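Local coordinates for odorant binding protein ASP5 (Apis mellifera, PDB 3R72) that probably binds and carries small hydrophobic odorants in the bee antenna, and here holds two molecules of N-butyl-benzenesulfonamide in its helical core, at residues Y47-M52 and R56-G61. Residues are numbered along the deposited sequence; the frame is centred on the assembly and turned at random.
Sequences YTTCIM and RTFKNG. With NBB (N-butyl-benzenesulfonamide), chain B.
Met-52 and Thr-57 meet where the chain leaves helix 42-54 and folds back toward strand 58-59, a buried contact at the C-terminal end of the helix, at the N-butyl-benzenesulfonamide pocket. The carbonyl oxygen of Met-52 is the shared acceptor. Thr-57 N donates to Met-52 O at 2.9 Å, with a C=O...N angle of 154°, and Phe-58 N adds a weak, longer bond to the same oxygen. With chi1 at 55°, Thr-57 OG1 lies between its own backbone N and carbonyl carbon, which carries the hydroxyl to 3.1 Å from Met-52 O and 2.9 Å from the sulfonamide oxygen O1S of the ligand. The single hydroxyl proton could go to either oxygen. The Met-52 side chain runs across that of Thr-57 at about a right angle; it bends at chi3 (69°), and its methyl CE approaches ligand O1S to 3.4 Å. Alongside these polar contacts, Met-52 CB packs on Phe-58 CB at 3.8 Å, while Thr-49 CG2 reaches Phe-58 CD2 at 4.1 Å, meeting the ring obliquely. Thr-49 OG1 turns instead to Thr-104 of helix 100-114, and Phe-63 packs edge-to-face with the Phe-58 ring. Arg-56 takes the positive phi of the Schellman motif that closes helix 42-54, placing Thr-57 beside Met-52 in the ligand pocket of this largely helical PBP/GOBP-family fold.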
ATOM      1  N   TYR A  47       7.029   7.150   3.125  1.00  7.13           N
ATOM      2  CA  TYR A  47       6.369   7.159   1.820  1.00  6.70           C
ATOM      3  C   TYR A  47       5.114   6.281   1.858  1.00  6.75           C
ATOM      4  O   TYR A  47       4.064   6.668   1.338  1.00  6.87           O
ATOM      5  CB  TYR A  47       7.342   6.735   0.708  1.00  7.12           C
ATOM      6  CG  TYR A  47       6.673   6.509  -0.620  1.00  7.29           C
ATOM      7  CD1 TYR A  47       6.517   7.535  -1.546  1.00  8.27           C
ATOM      8  CD2 TYR A  47       6.155   5.266  -0.936  1.00  7.06           C
ATOM      9  CE1 TYR A  47       5.854   7.316  -2.748  1.00  7.80           C
ATOM     10  CE2 TYR A  47       5.502   5.044  -2.135  1.00  7.31           C
ATOM     11  CZ  TYR A  47       5.360   6.073  -3.035  1.00  7.78           C
ATOM     12  OH  TYR A  47       4.702   5.875  -4.225  1.00  8.59           O
ATOM     13  N   THR A  48       5.213   5.097   2.457  1.00  6.21           N
ATOM     14  CA  THR A  48       4.041   4.236   2.524  1.00  6.16           C
ATOM     15  C   THR A  48       2.905   4.890   3.282  1.00  5.94           C
ATOM     16  O   THR A  48       1.744   4.744   2.912  1.00  6.32           O
ATOM     17  CB  THR A  48       4.325   2.805   3.037  1.00  5.96           C
ATOM     18  OG1 THR A  48       4.666   2.787   4.427  1.00  6.81           O
ATOM     19  CG2 THR A  48       5.395   2.113   2.200  1.00  6.58           C
ATOM     20  N   THR A  49       3.232   5.602   4.353  1.00  6.81           N
ATOM     21  CA  THR A  49       2.211   6.307   5.106  1.00  7.45           C
ATOM     22  C   THR A  49       1.574   7.429   4.283  1.00  7.24           C
ATOM     23  O   THR A  49       0.366   7.633   4.346  1.00  7.64           O
ATOM     24  CB  THR A  49       2.777   6.894   6.408  1.00  7.72           C
ATOM     25  OG1 THR A  49       3.626   5.926   7.032  1.00  8.57           O
ATOM     26  CG2 THR A  49       1.649   7.317   7.360  1.00 10.18           C
ATOM     27  N   CYS A  50       2.393   8.152   3.531  1.00  7.59           N
ATOM     28  CA  CYS A  50       1.908   9.221   2.679  1.00  8.27           C
ATOM     29  C   CYS A  50       0.858   8.686   1.700  1.00  7.37           C
ATOM     30  O   CYS A  50      -0.230   9.268   1.556  1.00  7.61           O
ATOM     31  CB  CYS A  50       3.088   9.875   1.940  1.00  8.81           C
ATOM     32  SG  CYS A  50       2.670  11.249   0.836  1.00 11.83           S
ATOM     33  N   ILE A  51       1.163   7.554   1.065  1.00  6.59           N
ATOM     34  CA  ILE A  51       0.257   6.962   0.097  1.00  6.58           C
ATOM     35  C   ILE A  51      -1.015   6.460   0.780  1.00  6.09           C
ATOM     36  O   ILE A  51      -2.126   6.707   0.309  1.00  6.43           O
ATOM     37  CB  ILE A  51       0.951   5.805  -0.661  1.00  6.77           C
ATOM     38  CG1 ILE A  51       2.060   6.335  -1.573  1.00  6.77           C
ATOM     39  CG2 ILE A  51      -0.041   4.970  -1.451  1.00  7.71           C
ATOM     40  CD1 ILE A  51       1.599   7.170  -2.763  1.00  8.22           C
ATOM     41  N   MET A  52      -0.871   5.729   1.890  1.00  6.30           N
ATOM     42  CA  MET A  52      -2.067   5.205   2.550  1.00  6.32           C
ATOM     43  C   MET A  52      -2.949   6.334   3.073  1.00  6.53           C
ATOM     44  O   MET A  52      -4.179   6.234   3.069  1.00  7.28           O
ATOM     45  CB  MET A  52      -1.717   4.205   3.650  1.00  6.63           C
ATOM     46  CG  MET A  52      -1.108   2.938   3.067  1.00  6.24           C
ATOM     47  SD  MET A  52      -0.858   1.577   4.220  1.00  7.05           S
ATOM     48  CE  MET A  52      -2.529   1.081   4.565  1.00  8.18           C
ATOM     49  N   ARG A  56      -6.876   7.101   2.098  1.00  7.29           N
ATOM     50  CA  ARG A  56      -7.753   7.058   3.258  1.00  8.59           C
ATOM     51  C   ARG A  56      -7.733   5.667   3.927  1.00  7.47           C
ATOM     52  O   ARG A  56      -8.633   5.335   4.704  1.00  8.02           O
ATOM     53  CB  ARG A  56      -9.190   7.488   2.889  1.00  9.93           C
ATOM     54  CG  ARG A  56      -9.332   8.696   1.956  1.00 12.99           C
ATOM     55  CD  ARG A  56      -9.032   9.962   2.712  1.00 14.25           C
ATOM     56  NE  ARG A  56      -9.902  10.161   3.877  1.00 14.16           N
ATOM     57  CZ  ARG A  56      -9.672  11.057   4.836  1.00 13.48           C
ATOM     58  NH1 ARG A  56      -8.610  11.837   4.765  1.00 12.65           N
ATOM     59  NH2 ARG A  56     -10.505  11.160   5.867  1.00 13.82           N
ATOM     60  N   THR A  57      -6.694   4.881   3.652  1.00  7.25           N
ATOM     61  CA  THR A  57      -6.553   3.562   4.242  1.00  6.92           C
ATOM     62  C   THR A  57      -5.773   3.589   5.562  1.00  6.71           C
ATOM     63  O   THR A  57      -5.711   2.581   6.258  1.00  6.71           O
ATOM     64  CB  THR A  57      -5.919   2.612   3.232  1.00  6.55           C
ATOM     65  OG1 THR A  57      -4.687   3.163   2.775  1.00  6.25           O
ATOM     66  CG2 THR A  57      -6.846   2.371   2.061  1.00  7.26           C
ATOM     67  N   PHE A  58      -5.201   4.747   5.897  1.00  7.56           N
ATOM     68  CA  PHE A  58      -4.598   4.984   7.198  1.00  7.57           C
ATOM     69  C   PHE A  58      -4.998   6.401   7.583  1.00  7.82           C
ATOM     70  O   PHE A  58      -4.931   7.307   6.753  1.00  8.20           O
ATOM     71  CB  PHE A  58      -3.080   4.839   7.124  1.00  7.26           C
ATOM     72  CG  PHE A  58      -2.393   4.851   8.466  1.00  7.63           C
ATOM     73  CD1 PHE A  58      -2.235   3.694   9.189  1.00  7.29           C
ATOM     74  CD2 PHE A  58      -1.910   6.029   9.003  1.00  8.45           C
ATOM     75  CE1 PHE A  58      -1.569   3.685  10.405  1.00  8.37           C
ATOM     76  CE2 PHE A  58      -1.250   6.041  10.228  1.00  9.45           C
ATOM     77  CZ  PHE A  58      -1.084   4.866  10.933  1.00  9.42           C
ATOM     78  N   LYS A  59      -5.412   6.585   8.828  1.00  9.27           N
ATOM     79  CA  LYS A  59      -5.925   7.862   9.288  1.00 10.99           C
ATOM     80  C   LYS A  59      -5.823   7.918  10.803  1.00 10.53           C
ATOM     81  O   LYS A  59      -6.152   6.936  11.470  1.00 10.10           O
ATOM     82  CB  LYS A  59      -7.394   7.987   8.847  1.00 13.58           C
ATOM     83  CG  LYS A  59      -8.104   9.238   9.297  1.00 17.58           C
ATOM     84  CD  LYS A  59      -9.500   9.330   8.686  1.00 22.21           C
ATOM     85  CE  LYS A  59     -10.486   8.339   9.294  1.00 24.82           C
ATOM     86  NZ  LYS A  59     -11.886   8.589   8.817  1.00 26.27           N
ATOM     87  N   ASN A  60      -5.397   9.056  11.352  1.00 11.21           N
ATOM     88  CA  ASN A  60      -5.319   9.236  12.799  1.00 11.58           C
ATOM     89  C   ASN A  60      -4.588   8.124  13.528  1.00 12.14           C
ATOM     90  O   ASN A  60      -5.025   7.654  14.573  1.00 13.39           O
ATOM     91  CB  ASN A  60      -6.713   9.403  13.400  1.00 12.43           C
ATOM     92  CG  ASN A  60      -7.376  10.668  12.952  1.00 13.97           C
ATOM     93  OD1 ASN A  60      -6.718  11.694  12.751  1.00 16.30           O
ATOM     94  ND2 ASN A  60      -8.696  10.627  12.823  1.00 15.23           N
ATOM     95  N   GLY A  61      -3.478   7.690  12.956  1.00 12.33           N
ATOM     96  CA  GLY A  61      -2.637   6.725  13.618  1.00 12.84           C
ATOM     97  C   GLY A  61      -3.102   5.287  13.542  1.00 12.54           C
ATOM     98  O   GLY A  61      -2.482   4.417  14.141  1.00 13.25           O
TER
HETATM   99  O1S NBB B   1      -3.517   0.982   1.297  0.70  9.11           O
HETATM  100  S   NBB B   1      -3.195   0.560  -0.016  0.70  9.23           S
HETATM  101  O2S NBB B   1      -2.539   1.537  -0.841  0.70 11.35           O
HETATM  102  N10 NBB B   1      -4.572   0.139  -0.714  0.70  9.86           N
HETATM  103  C11 NBB B   1      -5.442  -0.838  -0.094  1.00 11.94           C
HETATM  104  C12 NBB B   1      -6.131  -1.716  -1.121  1.00 13.40           C
HETATM  105  C13 NBB B   1      -5.189  -2.679  -1.844  1.00 14.28           C
HETATM  106  C14 NBB B   1      -4.731  -3.785  -0.918  1.00 16.31           C
HETATM  107  C4  NBB B   1      -2.255  -0.780   0.075  0.70  8.06           C
HETATM  108  C5  NBB B   1      -1.780  -1.348  -1.110  0.70  9.06           C
HETATM  109  C6  NBB B   1      -0.980  -2.499  -1.087  0.70  8.97           C
HETATM  110  C1  NBB B   1      -0.632  -3.105   0.110  0.70  9.15           C
HETATM  111  C2  NBB B   1      -1.072  -2.550   1.289  0.70  8.35           C
HETATM  112  C3  NBB B   1      -1.874  -1.409   1.279  0.70  8.96           C